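Local structure of Lin1840 protein (Listeria innocua serovar 6a, 4ZOC) at residues Gln24-Leu29 and Glu301-Cys306; Val190-Ala195 and Leu233-Phe238; Pro245-Lys250 and Gly272-Val277; Phe292-Gly297 and Asn323-Ala328. The protein probably hydrolyses terminal, non-reducing beta-D-glucosyl residues with release of beta-D-glucose, and belongs to glycosyl hydrolase family 3. The protein carries 2 engineered substitutions. One frame throughout, in Å; residues are numbered along the deposited sequence. Where two conformers were deposited one is given.

Contact 1 of 4, residues Gln24-Leu29 and Glu301-Cys306; sequences QLSPFL and EMMTTC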
loop_
_atom_site.group_PDB
_atom_site.type_symbol
_atom_site.label_atom_id
_atom_site.label_comp_id
_atom_site.label_asym_id
_atom_site.label_seq_id
_atom_site.Cartn_x
_atom_site.Cartn_y
_atom_site.Cartn_z
ATOM N N GLN A 24 -2.854 24.132 25.158
ATOM C CA GLN A 24 -4.297 24.123 24.921
ATOM C C GLN A 24 -4.985 23.059 25.761
ATOM O O GLN A 24 -4.541 21.899 25.807
ATOM C CB GLN A 24 -4.609 23.902 23.420
ATOM C CG GLN A 24 -6.057 24.039 23.053
ATOM C CD GLN A 24 -6.237 23.774 21.599
ATOM O OE1 GLN A 24 -5.997 22.627 21.116
ATOM N NE2 GLN A 24 -6.611 24.812 20.850
ATOM N N LEU A 25 -6.094 23.481 26.406
ATOM C CA LEU A 25 -6.868 22.633 27.316
ATOM C C LEU A 25 -8.335 22.553 26.982
ATOM O O LEU A 25 -8.878 23.484 26.414
ATOM C CB LEU A 25 -6.697 23.097 28.763
ATOM C CG LEU A 25 -5.300 23.115 29.246
ATOM C CD1 LEU A 25 -5.368 23.726 30.655
ATOM C CD2 LEU A 25 -4.648 21.767 29.316
ATOM N N SER A 26 -8.973 21.442 27.392
ATOM C CA SER A 26 -10.418 21.301 27.299
ATOM C C SER A 26 -11.072 22.331 28.237
ATOM O O SER A 26 -10.428 22.731 29.231
ATOM C CB SER A 26 -10.806 19.918 27.744
ATOM O OG SER A 26 -10.419 18.967 26.759
ATOM N N PRO A 27 -12.322 22.740 27.970
ATOM C CA PRO A 27 -12.854 23.891 28.721
ATOM C C PRO A 27 -13.023 23.660 30.234
ATOM O O PRO A 27 -12.939 24.615 31.067
ATOM C CB PRO A 27 -14.209 24.133 28.091
ATOM C CG PRO A 27 -14.581 22.807 27.408
ATOM C CD PRO A 27 -13.230 22.339 26.891
ATOM N N PHE A 28 -13.318 22.423 30.590
ATOM C CA PHE A 28 -13.650 22.120 32.007
ATOM C C PHE A 28 -12.413 22.036 32.898
ATOM O O PHE A 28 -12.523 21.806 34.107
ATOM C CB PHE A 28 -14.487 20.821 32.115
ATOM C CG PHE A 28 -13.949 19.681 31.348
ATOM C CD1 PHE A 28 -12.982 18.891 31.906
ATOM C CD2 PHE A 28 -14.451 19.364 30.077
ATOM C CE1 PHE A 28 -12.475 17.811 31.185
ATOM C CE2 PHE A 28 -13.918 18.290 29.354
ATOM C CZ PHE A 28 -12.953 17.533 29.923
ATOM N N LEU A 29 -11.241 22.249 32.311
ATOM C CA LEU A 29 -9.994 22.480 33.074
ATOM C C LEU A 29 -9.813 23.947 33.512
ATOM O O LEU A 29 -8.889 24.268 34.222
ATOM C CB LEU A 29 -8.757 21.986 32.333
ATOM C CG LEU A 29 -8.886 20.511 31.984
ATOM C CD1 LEU A 29 -7.884 20.013 30.984
ATOM C CD2 LEU A 29 -8.795 19.672 33.251
ATOM N N GLU A 301 0.596 22.919 22.063
ATOM C CA GLU A 301 0.492 21.523 22.425
ATOM C C GLU A 301 -0.927 21.220 22.862
ATOM O O GLU A 301 -1.418 21.768 23.851
ATOM C CB GLU A 301 1.478 21.171 23.531
ATOM C CG GLU A 301 1.402 19.703 23.965
ATOM C CD GLU A 301 2.518 19.260 24.786
ATOM O OE1 GLU A 301 3.310 20.124 25.213
ATOM O OE2 GLU A 301 2.576 18.028 25.068
ATOM N N MET A 302 -1.595 20.376 22.061
ATOM C CA MET A 302 -2.983 20.110 22.305
ATOM C C MET A 302 -3.171 19.002 23.367
ATOM O O MET A 302 -2.999 17.794 23.089
ATOM C CB MET A 302 -3.652 19.669 20.992
ATOM C CG MET A 302 -5.131 19.374 21.167
ATOM S SD MET A 302 -6.029 18.829 19.686
ATOM C CE MET A 302 -5.918 20.265 18.610
ATOM N N MET A 303 -3.488 19.408 24.616
ATOM C CA MET A 303 -3.936 18.442 25.694
ATOM C C MET A 303 -2.951 17.420 26.217
ATOM O O MET A 303 -3.286 16.439 26.836
ATOM C CB MET A 303 -5.240 17.813 25.287
ATOM C CG MET A 303 -6.424 18.711 25.656
ATOM S SD MET A 303 -6.586 18.975 27.470
ATOM C CE MET A 303 -7.208 17.374 27.987
ATOM N N THR A 304 -1.677 17.743 26.059
ATOM C CA THR A 304 -0.563 17.041 26.741
ATOM C C THR A 304 0.360 18.092 27.365
ATOM O O THR A 304 0.211 19.295 27.095
ATOM C CB THR A 304 0.171 15.998 25.817
ATOM O OG1 THR A 304 0.551 16.617 24.559
ATOM C CG2 THR A 304 -0.737 14.850 25.584
ATOM N N THR A 305 1.278 17.591 28.198
ATOM C CA THR A 305 1.991 18.344 29.159
ATOM C C THR A 305 3.493 18.348 28.962
ATOM O O THR A 305 4.173 18.765 29.864
ATOM C CB THR A 305 1.678 17.856 30.566
ATOM O OG1 THR A 305 2.091 16.504 30.707
ATOM C CG2 THR A 305 0.182 17.908 30.871
ATOM N N CYS A 306 4.036 17.986 27.784
ATOM C CA CYS A 306 5.424 18.031 27.595
ATOM C C CYS A 306 5.977 19.451 27.709
ATOM O O CYS A 306 6.941 19.675 28.445
ATOM C CB CYS A 306 5.856 17.437 26.213
ATOM S SG CYS A 306 5.255 15.762 25.998
#
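This is a buried parallel strand pairing in the N-terminal TIM-barrel domain, between the end of strand 23-25 and the short strand 301-302. Two backbone bonds hold it. Gln24 N donates to Glu301 O at 3.1 Å, standing 29° above the carbonyl plane. Met303 N returns a bond to Gln24 O at 3.0 Å, in the carbonyl plane. Gln24 and Met302 form the bridge, and their side chains run side by side on the same face of the sheet. The Gln24 chain is extended, with CG anti to the backbone N (chi1 -173°). Its OE1 lies 3.4 Å from Met302 CG and has no polar partner, while NE2 bonds to Ser59 OG. The strand ends at Met302, and Met303, with positive phi, turns the backbone away from the sheet. The Met303 side chain bends at chi2 and chi3 and folds back over the other segment. Met303 SD accepts a weak hydrogen bond from Ser26 N at 3.4 Å. The same sulfur lies 3.9 Å from Leu29 CD1, and the two side chains meet tip to tip. Leu25 crosses Met303 at about a right angle, with CD2 against SD. Trp271, a residue of the glucose pocket, touches the Met302 side chain. Pairing the first and the last strand of an eight-stranded parallel sheet in this way is the closure of a TIM barrel.

Contact 2 of 4, residues Val190-Ala195 and Leu233-Phe238; sequences VKHFAA and LVMTAF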
loop_
_atom_site.group_PDB
_atom_site.type_symbol
_atom_site.label_atom_id
_atom_site.label_comp_id
_atom_site.label_asym_id
_atom_site.label_seq_id
_atom_site.Cartn_x
_atom_site.Cartn_y
_atom_site.Cartn_z
ATOM N N VAL A 190 -5.744 24.332 8.592
ATOM C CA VAL A 190 -5.461 23.253 7.613
ATOM C C VAL A 190 -4.987 22.045 8.376
ATOM O O VAL A 190 -4.142 22.204 9.240
ATOM C CB VAL A 190 -4.366 23.744 6.600
ATOM C CG1 VAL A 190 -3.748 22.635 5.765
ATOM C CG2 VAL A 190 -4.946 24.766 5.621
ATOM N N LYS A 191 -5.433 20.835 8.028
ATOM C CA LYS A 191 -4.924 19.644 8.699
ATOM C C LYS A 191 -4.931 18.495 7.633
ATOM O O LYS A 191 -5.627 18.637 6.586
ATOM C CB LYS A 191 -5.746 19.279 9.962
ATOM C CG LYS A 191 -7.149 18.831 9.646
ATOM C CD LYS A 191 -7.993 18.774 10.898
ATOM C CE LYS A 191 -9.299 18.063 10.729
ATOM N NZ LYS A 191 -10.093 18.117 11.946
ATOM N N HIS A 192 -4.146 17.459 7.842
ATOM C CA HIS A 192 -3.185 17.224 8.896
ATOM C C HIS A 192 -1.823 17.175 8.202
ATOM O O HIS A 192 -1.586 16.343 7.319
ATOM C CB HIS A 192 -3.427 15.843 9.619
ATOM C CG HIS A 192 -4.791 15.695 10.204
ATOM N ND1 HIS A 192 -5.863 15.228 9.470
ATOM C CD2 HIS A 192 -5.262 15.911 11.468
ATOM C CE1 HIS A 192 -6.950 15.221 10.246
ATOM N NE2 HIS A 192 -6.598 15.607 11.461
ATOM N N PHE A 193 -0.928 18.056 8.596
ATOM C CA PHE A 193 0.326 18.218 7.864
ATOM C C PHE A 193 1.283 17.108 8.299
ATOM O O PHE A 193 1.720 17.120 9.453
ATOM C CB PHE A 193 0.908 19.647 8.088
ATOM C CG PHE A 193 1.828 20.105 7.000
ATOM C CD1 PHE A 193 1.325 20.523 5.767
ATOM C CD2 PHE A 193 3.208 20.099 7.208
ATOM C CE1 PHE A 193 2.172 20.973 4.753
ATOM C CE2 PHE A 193 4.067 20.551 6.220
ATOM C CZ PHE A 193 3.550 20.949 4.982
ATOM N N ALA A 194 1.627 16.089 7.466
ATOM C CA ALA A 194 1.209 15.861 6.099
ATOM C C ALA A 194 1.080 14.407 5.820
ATOM O O ALA A 194 1.737 13.623 6.473
ATOM C CB ALA A 194 2.250 16.366 5.078
ATOM N N ALA A 195 0.214 14.097 4.842
ATOM C CA ALA A 195 0.168 12.825 4.134
ATOM C C ALA A 195 -0.466 11.702 4.983
ATOM O O ALA A 195 -0.285 10.528 4.729
ATOM C CB ALA A 195 1.521 12.414 3.645
ATOM N N LEU A 233 -4.059 28.841 10.485
ATOM C CA LEU A 233 -3.306 27.875 11.267
ATOM C C LEU A 233 -3.058 26.590 10.447
ATOM O O LEU A 233 -3.758 26.351 9.469
ATOM C CB LEU A 233 -4.054 27.453 12.533
ATOM C CG LEU A 233 -4.286 28.512 13.636
ATOM C CD1 LEU A 233 -5.492 29.372 13.342
ATOM C CD2 LEU A 233 -4.427 27.800 14.990
ATOM N N VAL A 234 -2.087 25.809 10.855
ATOM C CA VAL A 234 -1.868 24.464 10.365
ATOM C C VAL A 234 -1.786 23.536 11.555
ATOM O O VAL A 234 -1.245 23.905 12.599
ATOM C CB VAL A 234 -0.597 24.400 9.515
ATOM C CG1 VAL A 234 -0.275 22.964 9.060
ATOM C CG2 VAL A 234 -0.774 25.269 8.309
ATOM N N MET A 235 -2.274 22.302 11.411
ATOM C CA MET A 235 -2.198 21.319 12.489
ATOM C C MET A 235 -1.316 20.153 12.038
ATOM O O MET A 235 -1.375 19.757 10.858
ATOM C CB MET A 235 -3.613 20.764 12.836
ATOM C CG MET A 235 -3.627 19.646 13.859
ATOM S SD MET A 235 -5.213 18.838 14.062
ATOM C CE MET A 235 -6.167 20.192 14.769
ATOM N N THR A 236 -0.474 19.642 12.942
ATOM C CA THR A 236 0.414 18.476 12.600
ATOM C C THR A 236 -0.367 17.168 12.405
ATOM O O THR A 236 -1.545 17.097 12.795
ATOM C CB THR A 236 1.463 18.256 13.694
ATOM O OG1 THR A 236 0.865 17.659 14.875
ATOM C CG2 THR A 236 2.234 19.565 13.964
ATOM N N ALA A 237 0.292 16.160 11.784
ATOM C CA ALA A 237 -0.338 14.853 11.608
ATOM C C ALA A 237 0.190 13.839 12.650
ATOM O O ALA A 237 1.292 13.959 13.159
ATOM C CB ALA A 237 -0.014 14.338 10.187
ATOM N N PHE A 238 -0.612 12.800 12.894
ATOM C CA PHE A 238 -0.197 11.714 13.732
ATOM C C PHE A 238 0.892 10.805 13.198
ATOM O O PHE A 238 1.624 10.158 14.003
ATOM C CB PHE A 238 -1.382 10.851 14.069
ATOM C CG PHE A 238 -2.387 11.509 14.949
ATOM C CD1 PHE A 238 -2.026 11.911 16.241
ATOM C CD2 PHE A 238 -3.681 11.702 14.519
ATOM C CE1 PHE A 238 -2.959 12.458 17.083
ATOM C CE2 PHE A 238 -4.631 12.258 15.387
ATOM C CZ PHE A 238 -4.262 12.666 16.632
#
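Strands 187-193 and 233-236 run parallel here as neighbours in the barrel sheet, their short axes 4.7 Å apart and inclined by 31°. Val190 N donates to Leu233 O, and Met235 N donates to Val190 O nearly along the C=O axis. Phe193 N then bonds to Met235 O at 2.9 Å, almost straight at 176°. Between Val190 and Phe193 the register slips by one residue, a beta bulge, and the peptide bonds before His192 and before Ala194 are both cis. The side chains follow this break. Lys191 CG takes the crowded position between the backbone N and the carbonyl carbon (chi1 67°). That puts CG over the centre of the His192 ring, 3.6 Å above its plane. The rest of the lysine is extended, and its NZ bonds to Phe135 O. His192 CG is anti to its carbonyl carbon, so the imidazole lies alongside the Met235 chain, pointing the same way. His192 CD2 is 3.9 Å from Met235 SD, which sits obliquely to the ring. Asp140 OD2 bonds to His192 ND1 and so fixes the turn of the ring. Met235 is extended up to its bend at chi3, and its CB packs on Lys191 CB. Phe193 crosses Val234 obliquely, with CB 3.7 Å from Val234 CG1. Ala237 N makes a weak bond to Phe193 O at 2.9 Å, and its CB lies against that oxygen. Phe238, just beyond the strand, touches a bound glucose. These neighbouring TIM-barrel strands break, by bulge and cis peptides, at the C-terminal end where such barrels carry their active site.

Contact 3 of 4, residues Pro245-Lys250 and Gly272-Val277; sequences PATMNK and GAVAEV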
loop_
_atom_site.group_PDB
_atom_site.type_symbol
_atom_site.label_atom_id
_atom_site.label_comp_id
_atom_site.label_asym_id
_atom_site.label_seq_id
_atom_site.Cartn_x
_atom_site.Cartn_y
_atom_site.Cartn_z
ATOM N N PRO A 245 7.992 11.213 12.945
ATOM C CA PRO A 245 6.651 11.733 13.247
ATOM C C PRO A 245 6.487 13.176 12.814
ATOM O O PRO A 245 7.340 14.024 13.145
ATOM C CB PRO A 245 6.574 11.578 14.761
ATOM C CG PRO A 245 7.393 10.399 15.012
ATOM C CD PRO A 245 8.596 10.596 14.128
ATOM N N ALA A 246 5.398 13.497 12.101
ATOM C CA ALA A 246 5.252 14.831 11.543
ATOM C C ALA A 246 5.483 15.942 12.590
ATOM O O ALA A 246 6.069 17.011 12.297
ATOM C CB ALA A 246 3.866 14.982 10.903
ATOM N N THR A 247 5.011 15.715 13.809
ATOM C CA THR A 247 4.999 16.755 14.870
ATOM C C THR A 247 6.409 17.216 15.212
ATOM O O THR A 247 6.608 18.411 15.501
ATOM C CB THR A 247 4.250 16.209 16.125
ATOM O OG1 THR A 247 2.904 15.901 15.677
ATOM C CG2 THR A 247 4.220 17.212 17.298
ATOM N N MET A 248 7.365 16.297 15.142
ATOM C CA MET A 248 8.787 16.691 15.389
ATOM C C MET A 248 9.652 16.612 14.147
ATOM O O MET A 248 10.886 16.473 14.247
ATOM C CB MET A 248 9.394 15.838 16.525
ATOM C CG MET A 248 9.464 14.340 16.298
ATOM S SD MET A 248 10.493 13.430 17.453
ATOM C CE MET A 248 12.120 13.682 16.702
ATOM N N ASN A 249 9.031 16.715 12.969
ATOM C CA ASN A 249 9.801 16.607 11.736
ATOM C C ASN A 249 10.268 17.987 11.284
ATOM O O ASN A 249 9.501 18.757 10.803
ATOM C CB ASN A 249 8.999 15.892 10.707
ATOM C CG ASN A 249 9.784 15.578 9.468
ATOM O OD1 ASN A 249 10.605 16.348 9.046
ATOM N ND2 ASN A 249 9.491 14.414 8.866
ATOM N N LYS A 250 11.551 18.305 11.532
ATOM C CA LYS A 250 12.047 19.648 11.315
ATOM C C LYS A 250 12.034 19.995 9.894
ATOM O O LYS A 250 11.708 21.123 9.498
ATOM C CB LYS A 250 13.514 19.851 11.829
ATOM C CG LYS A 250 13.737 19.529 13.233
ATOM C CD LYS A 250 15.162 19.927 13.689
ATOM C CE LYS A 250 15.828 18.805 14.463
ATOM N NZ LYS A 250 15.230 18.600 15.833
ATOM N N GLY A 272 -2.544 15.225 21.533
ATOM C CA GLY A 272 -1.517 14.470 22.156
ATOM C C GLY A 272 -0.305 14.129 21.274
ATOM O O GLY A 272 0.570 13.393 21.747
ATOM N N ALA A 273 -0.194 14.664 20.040
ATOM C CA ALA A 273 0.798 14.182 19.120
ATOM C C ALA A 273 2.215 14.571 19.578
ATOM O O ALA A 273 3.227 13.957 19.166
ATOM C CB ALA A 273 0.541 14.774 17.740
ATOM N N VAL A 274 2.330 15.600 20.403
ATOM C CA VAL A 274 3.671 15.908 20.967
ATOM C C VAL A 274 4.162 14.756 21.875
ATOM O O VAL A 274 5.259 14.246 21.674
ATOM C CB VAL A 274 3.680 17.257 21.731
ATOM C CG1 VAL A 274 5.017 17.415 22.404
ATOM C CG2 VAL A 274 3.403 18.450 20.777
ATOM N N ALA A 275 3.338 14.336 22.849
ATOM C CA ALA A 275 3.643 13.246 23.784
ATOM C C ALA A 275 3.838 11.927 23.040
ATOM O O ALA A 275 4.687 11.089 23.366
ATOM C CB ALA A 275 2.535 13.147 24.838
ATOM N N GLU A 276 3.142 11.815 21.937
ATOM C CA GLU A 276 3.030 10.540 21.183
ATOM C C GLU A 276 4.269 10.295 20.368
ATOM O O GLU A 276 4.475 9.179 19.903
ATOM C CB GLU A 276 1.747 10.491 20.372
ATOM C CG GLU A 276 0.537 10.213 21.300
ATOM C CD GLU A 276 -0.808 10.451 20.688
ATOM O OE1 GLU A 276 -0.864 10.583 19.452
ATOM O OE2 GLU A 276 -1.764 10.395 21.500
ATOM N N VAL A 277 5.135 11.295 20.207
ATOM C CA VAL A 277 6.403 11.046 19.484
ATOM C C VAL A 277 7.245 10.057 20.320
ATOM O O VAL A 277 8.124 9.305 19.771
ATOM C CB VAL A 277 7.154 12.329 19.048
ATOM C CG1 VAL A 277 6.287 13.282 18.290
ATOM C CG2 VAL A 277 7.795 13.078 20.198
#
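A loop turn at Pro245-Lys250 packs against the short, weakly bonded helix about 273-276. Thr247 buries the largest area on its side and can be followed outward. Its CB lies 3.9 Å from Ala273 O and a little farther from Val277 CG1. OG1 is anti to the carbonyl carbon (chi1 -60°) and comes within 3.3 Å of Ala273 CB. That is a plain contact, for the polar partner of this hydroxyl is Thr236 OG1. The other branch, the methyl CG2, is anti to the backbone N and meets Val274 CG2 at 3.8 Å. The two side chains cross at about a right angle. Val277 fills the other part of the contact. Its CG1 touches Pro245 CB at 3.9 Å and also lies against Met248 CG. Met248 leaves the backbone in the crowded position (chi1 61°) and crosses Val277 obliquely, so that SD rests 3.9 Å from Val277 CB. Ser293 and Phe292 of helix 286-295 continue the packing beyond Thr247 and Met248. The two segments thus meet by van der Waals packing, mostly of methyl and methylene groups, without hydrogen bonds, and the one hydroxyl there is satisfied by another part of the barrel domain.

Contact 4 of 4, residues Phe292-Gly297 and Asn323-Ala328; sequences FSMEAG and NLLDEA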
loop_
_atom_site.group_PDB
_atom_site.type_symbol
_atom_site.label_atom_id
_atom_site.label_comp_id
_atom_site.label_asym_id
_atom_site.label_seq_id
_atom_site.Cartn_x
_atom_site.Cartn_y
_atom_site.Cartn_z
ATOM N N PHE A 292 12.238 18.400 20.793
ATOM C CA PHE A 292 12.221 18.153 19.332
ATOM C C PHE A 292 10.984 18.816 18.693
ATOM O O PHE A 292 11.064 19.362 17.637
ATOM C CB PHE A 292 12.263 16.640 19.045
ATOM C CG PHE A 292 13.428 15.915 19.676
ATOM C CD1 PHE A 292 14.627 16.579 19.940
ATOM C CD2 PHE A 292 13.348 14.565 19.929
ATOM C CE1 PHE A 292 15.690 15.871 20.501
ATOM C CE2 PHE A 292 14.433 13.854 20.463
ATOM C CZ PHE A 292 15.577 14.533 20.746
ATOM N N SER A 293 9.865 18.852 19.417
ATOM C CA SER A 293 8.671 19.536 18.914
ATOM C C SER A 293 8.874 21.019 18.816
ATOM O O SER A 293 8.490 21.593 17.851
ATOM C CB SER A 293 7.408 19.161 19.727
ATOM O OG SER A 293 7.178 17.754 19.583
ATOM N N MET A 294 9.503 21.644 19.815
ATOM C CA MET A 294 9.750 23.082 19.680
ATOM C C MET A 294 10.805 23.399 18.594
ATOM O O MET A 294 10.682 24.381 17.863
ATOM C CB MET A 294 10.115 23.749 21.014
ATOM C CG MET A 294 10.119 25.258 20.874
ATOM S SD MET A 294 9.537 26.139 22.320
ATOM C CE MET A 294 7.794 26.179 21.965
ATOM N N GLU A 295 11.827 22.561 18.479
ATOM C CA GLU A 295 12.769 22.715 17.407
ATOM C C GLU A 295 12.074 22.690 16.047
ATOM O O GLU A 295 12.452 23.395 15.103
ATOM C CB GLU A 295 13.821 21.641 17.495
ATOM C CG GLU A 295 14.877 21.930 18.574
ATOM C CD GLU A 295 15.830 20.794 18.826
ATOM O OE1 GLU A 295 15.589 19.721 18.254
ATOM O OE2 GLU A 295 16.862 21.002 19.561
ATOM N N ALA A 296 11.054 21.823 15.935
ATOM C CA ALA A 296 10.305 21.686 14.673
ATOM C C ALA A 296 9.257 22.767 14.526
ATOM O O ALA A 296 8.539 22.831 13.516
ATOM C CB ALA A 296 9.659 20.290 14.601
ATOM N N GLY A 297 9.090 23.659 15.515
ATOM C CA GLY A 297 8.192 24.791 15.309
ATOM C C GLY A 297 6.705 24.659 15.651
ATOM O O GLY A 297 5.843 25.440 15.151
ATOM N N ASN A 323 14.681 31.888 22.347
ATOM C CA ASN A 323 14.175 32.604 21.185
ATOM C C ASN A 323 13.141 31.779 20.442
ATOM O O ASN A 323 12.241 32.327 19.842
ATOM C CB ASN A 323 15.277 32.901 20.180
ATOM C CG ASN A 323 16.320 33.825 20.749
ATOM O OD1 ASN A 323 16.010 34.717 21.557
ATOM N ND2 ASN A 323 17.563 33.571 20.413
ATOM N N LEU A 324 13.292 30.468 20.407
ATOM C CA LEU A 324 12.240 29.662 19.749
ATOM C C LEU A 324 10.929 29.779 20.507
ATOM O O LEU A 324 9.845 29.821 19.895
ATOM C CB LEU A 324 12.636 28.187 19.680
ATOM C CG LEU A 324 13.865 27.900 18.816
ATOM C CD1 LEU A 324 14.174 26.418 18.862
ATOM C CD2 LEU A 324 13.753 28.416 17.379
ATOM N N LEU A 325 11.000 29.738 21.836
ATOM C CA LEU A 325 9.784 29.985 22.625
ATOM C C LEU A 325 9.159 31.343 22.359
ATOM O O LEU A 325 7.933 31.426 22.167
ATOM C CB LEU A 325 10.030 29.767 24.121
ATOM C CG LEU A 325 8.886 30.110 25.051
ATOM C CD1 LEU A 325 7.712 29.184 24.766
ATOM C CD2 LEU A 325 9.392 29.957 26.511
ATOM N N ASP A 326 9.983 32.401 22.305
ATOM C CA ASP A 326 9.462 33.729 21.980
ATOM C C ASP A 326 8.774 33.796 20.612
ATOM O O ASP A 326 7.813 34.579 20.358
ATOM C CB ASP A 326 10.571 34.774 22.032
ATOM C CG ASP A 326 11.106 34.976 23.417
ATOM O OD1 ASP A 326 10.580 34.405 24.403
ATOM O OD2 ASP A 326 12.142 35.643 23.532
ATOM N N GLU A 327 9.295 33.026 19.689
ATOM C CA GLU A 327 8.711 33.002 18.336
ATOM C C GLU A 327 7.331 32.352 18.381
ATOM O O GLU A 327 6.408 32.865 17.768
ATOM C CB GLU A 327 9.660 32.316 17.307
ATOM C CG GLU A 327 10.871 33.213 16.973
ATOM C CD GLU A 327 12.095 32.501 16.420
ATOM O OE1 GLU A 327 11.970 31.374 15.887
ATOM O OE2 GLU A 327 13.195 33.122 16.494
ATOM N N ALA A 328 7.207 31.262 19.107
ATOM C CA ALA A 328 5.938 30.585 19.230
ATOM C C ALA A 328 4.917 31.490 19.960
ATOM O O ALA A 328 3.773 31.645 19.526
ATOM C CB ALA A 328 6.097 29.266 19.992
#
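Met294 and Leu324 carry most of this helix-to-helix contact, with Leu325 next. Met294 sits in the last turn of helix 286-295 and points toward helix 322-338. Its CG is anti to the backbone N (chi1 -170°), which sends the chain across to the other helix. CG meets Leu324 CB at 4.0 Å, and the two side chains slide past each other in opposite directions. A bend at chi2 (144°) then carries SD over the backbone of the next residue, 3.9 Å from Leu325 CA. The methyl CE turns along the helix and ends 4.0 Å from Ala328 CB, with Leu325 CD1 close by. Met294 was modelled in two conformers, and this account holds for one of them. Leu324 keeps CG beside its backbone N, and its CD1 reaches back to Glu295 CA at 4.2 Å. Tyr307 and Leu311 of helix 306-316 also cover Met294, and Leu325 packs on helix 15-21. Glu295 CB points away from helix 322-338, and OE1 forms a salt bridge with Lys250 NZ. At Gly297, with positive phi, a Schellman motif ends the first helix. The arrangement is apolar packing between helices of the layer that surrounds the strands of a TIM barrel.

In the fold
All four contacts lie in the N-terminal TIM-barrel domain, with centres 11 to 18 Å apart. Contact 1 joins the first and last strands of the parallel sheet, and the chain between its segments contains contacts 2 and 3 whole. Contact 2 joins two further strands of that sheet, and Met302 CE touches Met235 CE at 3.8 Å between them. Contact 3 follows along the chain and is tied to contact 2 by a threonine pair. Contact 4, in the helical layer, interleaves with contact 1, its segments falling either side of strand 301-302. A salt bridge links it to contact 3. Strands, loops and outer helices are thus connected, contacts 1 and 2 lying closest to bound glucose.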